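Local atomic coordinates of Bm4233, isoform b (Brugia malayi, PDB entry 6ANY), a protein that probably binds and carries sterols, as a secreted venom allergen-like member of the CAP superfamily. Residues N21-H29 with A196-K204. Sequence-based numbering, arbitrary orientation.
Sequences NKFRSLLIH and AKKSGLCRK. With SO4 (sulfate ion), chain D.
S25 and S199 bring the backbones nearest, CA to CA 5.6 Å, where the last two turns of helix 10-28 meet the connection between strands 195-196 and 201-202. This connection turns through 197-199 in helical conformation; G200, at positive phi (79°), and L201 then pair together opposite A196 in a G1 beta bulge. With chi1 at 173°, the S25 hydroxyl swings away from its own N and toward the other segment, where OG donates to S199 O at 2.7 Å, in the carbonyl plane and on a lone pair. The same oxygen meets the edge of the H29 ring, near its plane, with CE1 3.2 Å away. The ring's rotation is fixed by H29 ND1, which donates to S25 O at 2.8 Å from above that carbonyl's plane; S25 O also accepts from H29 N. The contact thus joins the first helix of the CAP domain to the small C-terminal cysteine-rich hairpin, whose second strand is tied by the C190-C202 disulfide to the chain ahead of the hairpin. L201 lies against the helix with its methyls splayed along it: CD1 is 3.6 Å from N21 O, while CD2 packs 3.6 Å from I28 CD1 and touches R24 CB. M46 borders both I28 and L201. N21 OD1 accepts from L49 N, and the R24 guanidinium donates to the carbonyls of L47, M138 and W140. A sulfate, probably from the crystallisation liquor, is held by R203 NH2 and the hairpin backbone.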
ATOM      1  N   ASN A  21       6.144  -3.852   2.429  1.00 13.36           N
ATOM      2  CA  ASN A  21       6.295  -5.252   2.784  1.00 13.83           C
ATOM      3  C   ASN A  21       6.762  -5.361   4.217  1.00 16.13           C
ATOM      4  O   ASN A  21       6.368  -6.278   4.933  1.00 15.45           O
ATOM      5  CB  ASN A  21       7.269  -5.985   1.897  1.00 14.05           C
ATOM      6  CG  ASN A  21       6.693  -6.396   0.602  1.00 13.77           C
ATOM      7  OD1 ASN A  21       5.462  -6.644   0.487  1.00 14.70           O
ATOM      8  ND2 ASN A  21       7.539  -6.421  -0.420  1.00 12.85           N
ATOM      9  N   LYS A  22       7.630  -4.468   4.644  1.00 19.61           N
ATOM     10  CA  LYS A  22       7.979  -4.390   6.076  1.00 20.95           C
ATOM     11  C   LYS A  22       6.752  -4.150   6.976  1.00 20.05           C
ATOM     12  O   LYS A  22       6.564  -4.841   8.000  1.00 16.60           O
ATOM     13  CB  LYS A  22       8.999  -3.297   6.336  1.00 25.36           C
ATOM     14  CG  LYS A  22       9.278  -3.065   7.815  1.00 29.87           C
ATOM     15  CD  LYS A  22      10.505  -2.157   7.948  1.00 36.19           C
ATOM     16  CE  LYS A  22      10.859  -1.775   9.388  1.00 42.79           C
ATOM     17  NZ  LYS A  22      12.306  -1.451   9.545  1.00 41.85           N
ATOM     18  N   PHE A  23       5.918  -3.185   6.580  1.00 17.38           N
ATOM     19  CA  PHE A  23       4.669  -2.958   7.274  1.00 17.58           C
ATOM     20  C   PHE A  23       3.845  -4.220   7.374  1.00 15.38           C
ATOM     21  O   PHE A  23       3.331  -4.531   8.436  1.00 14.07           O
ATOM     22  CB  PHE A  23       3.842  -1.843   6.616  1.00 17.80           C
ATOM     23  CG  PHE A  23       4.353  -0.441   6.885  1.00 18.54           C
ATOM     24  CD1 PHE A  23       5.017  -0.123   8.055  1.00 22.67           C
ATOM     25  CD2 PHE A  23       4.120   0.563   5.980  1.00 19.75           C
ATOM     26  CE1 PHE A  23       5.467   1.177   8.300  1.00 23.40           C
ATOM     27  CE2 PHE A  23       4.553   1.867   6.199  1.00 20.25           C
ATOM     28  CZ  PHE A  23       5.208   2.187   7.368  1.00 20.79           C
ATOM     29  N   ARG A  24       3.701  -4.907   6.251  1.00 13.84           N
ATOM     30  CA  ARG A  24       2.889  -6.094   6.186  1.00 13.73           C
ATOM     31  C   ARG A  24       3.404  -7.167   7.085  1.00 13.87           C
ATOM     32  O   ARG A  24       2.638  -7.774   7.817  1.00 16.69           O
ATOM     33  CB  ARG A  24       2.798  -6.578   4.750  1.00 13.52           C
ATOM     34  CG  ARG A  24       1.736  -5.808   3.985  1.00 12.96           C
ATOM     35  CD  ARG A  24       1.994  -5.825   2.499  1.00 12.54           C
ATOM     36  NE  ARG A  24       1.434  -6.991   1.822  1.00 12.44           N
ATOM     37  CZ  ARG A  24       0.185  -7.116   1.375  1.00 12.39           C
ATOM     38  NH1 ARG A  24      -0.678  -6.105   1.457  1.00 12.39           N
ATOM     39  NH2 ARG A  24      -0.168  -8.238   0.725  1.00 12.33           N
ATOM     40  N   SER A  25       4.715  -7.390   7.064  1.00 13.77           N
ATOM     41  CA  SER A  25       5.348  -8.381   7.935  1.00 12.36           C
ATOM     42  C   SER A  25       5.204  -8.037   9.415  1.00 12.56           C
ATOM     43  O   SER A  25       4.802  -8.890  10.243  1.00 12.86           O
ATOM     44  CB  SER A  25       6.812  -8.545   7.530  1.00 12.53           C
ATOM     45  OG  SER A  25       7.457  -9.357   8.448  1.00 12.23           O
ATOM     46  N   LEU A  26       5.490  -6.793   9.779  1.00 12.38           N
ATOM     47  CA  LEU A  26       5.283  -6.340  11.179  1.00 12.33           C
ATOM     48  C   LEU A  26       3.861  -6.559  11.600  1.00 12.84           C
ATOM     49  O   LEU A  26       3.613  -7.037  12.690  1.00 13.00           O
ATOM     50  CB  LEU A  26       5.633  -4.875  11.365  1.00 13.12           C
ATOM     51  CG  LEU A  26       7.128  -4.540  11.326  1.00 14.05           C
ATOM     52  CD1 LEU A  26       7.301  -3.052  11.402  1.00 14.45           C
ATOM     53  CD2 LEU A  26       7.945  -5.145  12.467  1.00 14.92           C
ATOM     54  N   LEU A  27       2.911  -6.280  10.708  1.00 12.90           N
ATOM     55  CA  LEU A  27       1.508  -6.482  11.020  1.00 12.59           C
ATOM     56  C   LEU A  27       1.155  -7.944  11.269  1.00 13.69           C
ATOM     57  O   LEU A  27       0.442  -8.238  12.255  1.00 13.86           O
ATOM     58  CB  LEU A  27       0.640  -6.006   9.854  1.00 11.98           C
ATOM     59  CG  LEU A  27      -0.845  -6.010  10.008  1.00 11.78           C
ATOM     60  CD1 LEU A  27      -1.310  -5.131  11.194  1.00 11.61           C
ATOM     61  CD2 LEU A  27      -1.477  -5.613   8.700  1.00 11.47           C
ATOM     62  N   ILE A  28       1.544  -8.852  10.357  1.00 15.09           N
ATOM     63  CA  ILE A  28       1.190 -10.303  10.541  1.00 16.36           C
ATOM     64  C   ILE A  28       1.978 -10.999  11.687  1.00 17.32           C
ATOM     65  O   ILE A  28       1.560 -12.030  12.169  1.00 15.57           O
ATOM     66  CB  ILE A  28       1.313 -11.129   9.272  1.00 16.92           C
ATOM     67  CG1 ILE A  28       2.717 -11.071   8.726  1.00 18.40           C
ATOM     68  CG2 ILE A  28       0.287 -10.679   8.221  1.00 17.76           C
ATOM     69  CD1 ILE A  28       2.896 -12.023   7.588  1.00 18.50           C
ATOM     70  N   HIS A  29       3.049 -10.361  12.162  1.00 17.12           N
ATOM     71  CA  HIS A  29       3.763 -10.799  13.326  1.00 17.26           C
ATOM     72  C   HIS A  29       3.225 -10.221  14.639  1.00 18.02           C
ATOM     73  O   HIS A  29       3.794 -10.504  15.667  1.00 17.15           O
ATOM     74  CB  HIS A  29       5.240 -10.492  13.206  1.00 17.10           C
ATOM     75  CG  HIS A  29       5.962 -11.451  12.344  1.00 17.45           C
ATOM     76  ND1 HIS A  29       5.978 -11.352  10.967  1.00 17.17           N
ATOM     77  CD2 HIS A  29       6.602 -12.610  12.651  1.00 17.06           C
ATOM     78  CE1 HIS A  29       6.681 -12.353  10.473  1.00 16.02           C
ATOM     79  NE2 HIS A  29       7.090 -13.111  11.482  1.00 18.57           N
ATOM     80  N   ALA A 196       8.463 -16.441   1.803  1.00 18.78           N
ATOM     81  CA  ALA A 196       9.605 -15.620   2.059  1.00 18.47           C
ATOM     82  C   ALA A 196       9.845 -15.714   3.536  1.00 18.65           C
ATOM     83  O   ALA A 196       9.127 -15.086   4.318  1.00 19.26           O
ATOM     84  CB  ALA A 196       9.306 -14.205   1.671  1.00 21.73           C
ATOM     85  N   LYS A 197      10.806 -16.534   3.928  1.00 20.62           N
ATOM     86  CA  LYS A 197      10.996 -16.945   5.321  1.00 22.41           C
ATOM     87  C   LYS A 197      11.475 -15.755   6.212  1.00 22.66           C
ATOM     88  O   LYS A 197      11.055 -15.670   7.347  1.00 18.90           O
ATOM     89  CB  LYS A 197      11.951 -18.134   5.398  1.00 26.25           C
ATOM     90  CG  LYS A 197      12.188 -18.723   6.795  1.00 29.74           C
ATOM     91  CD  LYS A 197      12.957 -20.064   6.714  1.00 31.94           C
ATOM     92  CE  LYS A 197      13.075 -20.774   8.068  1.00 36.04           C
ATOM     93  NZ  LYS A 197      11.720 -21.018   8.651  1.00 41.51           N
ATOM     94  N   LYS A 198      12.336 -14.885   5.692  1.00 21.08           N
ATOM     95  CA  LYS A 198      12.770 -13.723   6.434  1.00 26.32           C
ATOM     96  C   LYS A 198      11.617 -12.847   6.858  1.00 22.94           C
ATOM     97  O   LYS A 198      11.594 -12.413   7.988  1.00 20.70           O
ATOM     98  CB  LYS A 198      13.770 -12.843   5.657  1.00 34.03           C
ATOM     99  CG  LYS A 198      15.228 -13.265   5.814  1.00 42.84           C
ATOM    100  CD  LYS A 198      16.136 -12.388   4.956  1.00 49.15           C
ATOM    101  CE  LYS A 198      15.985 -12.683   3.457  1.00 53.76           C
ATOM    102  NZ  LYS A 198      17.112 -13.507   2.931  1.00 55.93           N
ATOM    103  N   SER A 199      10.648 -12.643   5.977  1.00 19.85           N
ATOM    104  CA  SER A 199       9.547 -11.758   6.294  1.00 18.74           C
ATOM    105  C   SER A 199       8.327 -12.496   6.815  1.00 17.07           C
ATOM    106  O   SER A 199       7.470 -11.892   7.435  1.00 17.22           O
ATOM    107  CB  SER A 199       9.212 -10.902   5.067  1.00 17.22           C
ATOM    108  OG  SER A 199       8.769 -11.678   4.004  1.00 17.13           O
ATOM    109  N   GLY A 200       8.185 -13.788   6.503  1.00 16.49           N
ATOM    110  CA  GLY A 200       6.976 -14.534   6.857  1.00 14.16           C
ATOM    111  C   GLY A 200       5.843 -14.231   5.879  1.00 14.63           C
ATOM    112  O   GLY A 200       4.689 -14.544   6.127  1.00 14.37           O
ATOM    113  N   LEU A 201       6.135 -13.617   4.741  1.00 14.97           N
ATOM    114  CA  LEU A 201       5.103 -13.313   3.736  1.00 14.58           C
ATOM    115  C   LEU A 201       5.182 -14.301   2.621  1.00 15.01           C
ATOM    116  O   LEU A 201       6.252 -14.814   2.331  1.00 14.36           O
ATOM    117  CB  LEU A 201       5.330 -11.908   3.144  1.00 16.00           C
ATOM    118  CG  LEU A 201       5.384 -10.682   4.056  1.00 15.28           C
ATOM    119  CD1 LEU A 201       5.934  -9.503   3.292  1.00 16.30           C
ATOM    120  CD2 LEU A 201       4.039 -10.331   4.582  1.00 15.01           C
ATOM    121  N   CYS A 202       4.039 -14.590   2.005  1.00 15.43           N
ATOM    122  CA  CYS A 202       3.946 -15.544   0.911  1.00 16.35           C
ATOM    123  C   CYS A 202       4.230 -14.896  -0.403  1.00 15.60           C
ATOM    124  O   CYS A 202       3.768 -13.789  -0.664  1.00 17.28           O
ATOM    125  CB  CYS A 202       2.564 -16.232   0.872  1.00 18.75           C
ATOM    126  SG  CYS A 202       2.253 -17.162   2.395  1.00 23.17           S
ATOM    127  N   ARG A 203       4.998 -15.569  -1.241  1.00 15.13           N
ATOM    128  CA  ARG A 203       5.423 -15.042  -2.531  1.00 15.36           C
ATOM    129  C   ARG A 203       4.412 -15.362  -3.633  1.00 17.44           C
ATOM    130  O   ARG A 203       3.865 -16.459  -3.697  1.00 16.91           O
ATOM    131  CB  ARG A 203       6.754 -15.631  -2.913  1.00 14.51           C
ATOM    132  CG  ARG A 203       7.924 -15.146  -2.090  1.00 14.70           C
ATOM    133  CD  ARG A 203       9.234 -15.499  -2.731  1.00 13.95           C
ATOM    134  NE  ARG A 203      10.371 -15.167  -1.836  1.00 15.10           N
ATOM    135  CZ  ARG A 203      10.938 -13.947  -1.769  1.00 16.29           C
ATOM    136  NH1 ARG A 203      10.489 -12.973  -2.535  1.00 16.95           N
ATOM    137  NH2 ARG A 203      11.964 -13.681  -0.996  1.00 16.89           N
ATOM    138  N   LYS A 204       4.157 -14.387  -4.494  1.00 19.80           N
ATOM    139  CA  LYS A 204       3.227 -14.524  -5.612  1.00 22.54           C
ATOM    140  C   LYS A 204       3.713 -13.662  -6.753  1.00 23.92           C
ATOM    141  O   LYS A 204       3.808 -12.449  -6.604  1.00 28.87           O
ATOM    142  CB  LYS A 204       1.819 -14.122  -5.204  1.00 22.10           C
ATOM    143  CG  LYS A 204       0.794 -14.485  -6.303  1.00 23.51           C
ATOM    144  CD  LYS A 204      -0.382 -15.177  -5.685  1.00 26.57           C
ATOM    145  CE  LYS A 204      -1.707 -14.698  -6.208  1.00 28.81           C
ATOM    146  NZ  LYS A 204      -1.739 -14.933  -7.655  1.00 31.40           N
TER
HETATM  147  S   SO4 D 307      13.685 -15.963   1.854  1.00 35.19           S
HETATM  148  O1  SO4 D 307      14.963 -15.867   1.127  1.00 38.85           O
HETATM  149  O2  SO4 D 307      12.852 -14.875   1.338  1.00 35.15           O
HETATM  150  O3  SO4 D 307      12.933 -17.235   1.688  1.00 32.26           O
HETATM  151  O4  SO4 D 307      13.998 -15.641   3.257  1.00 39.49           O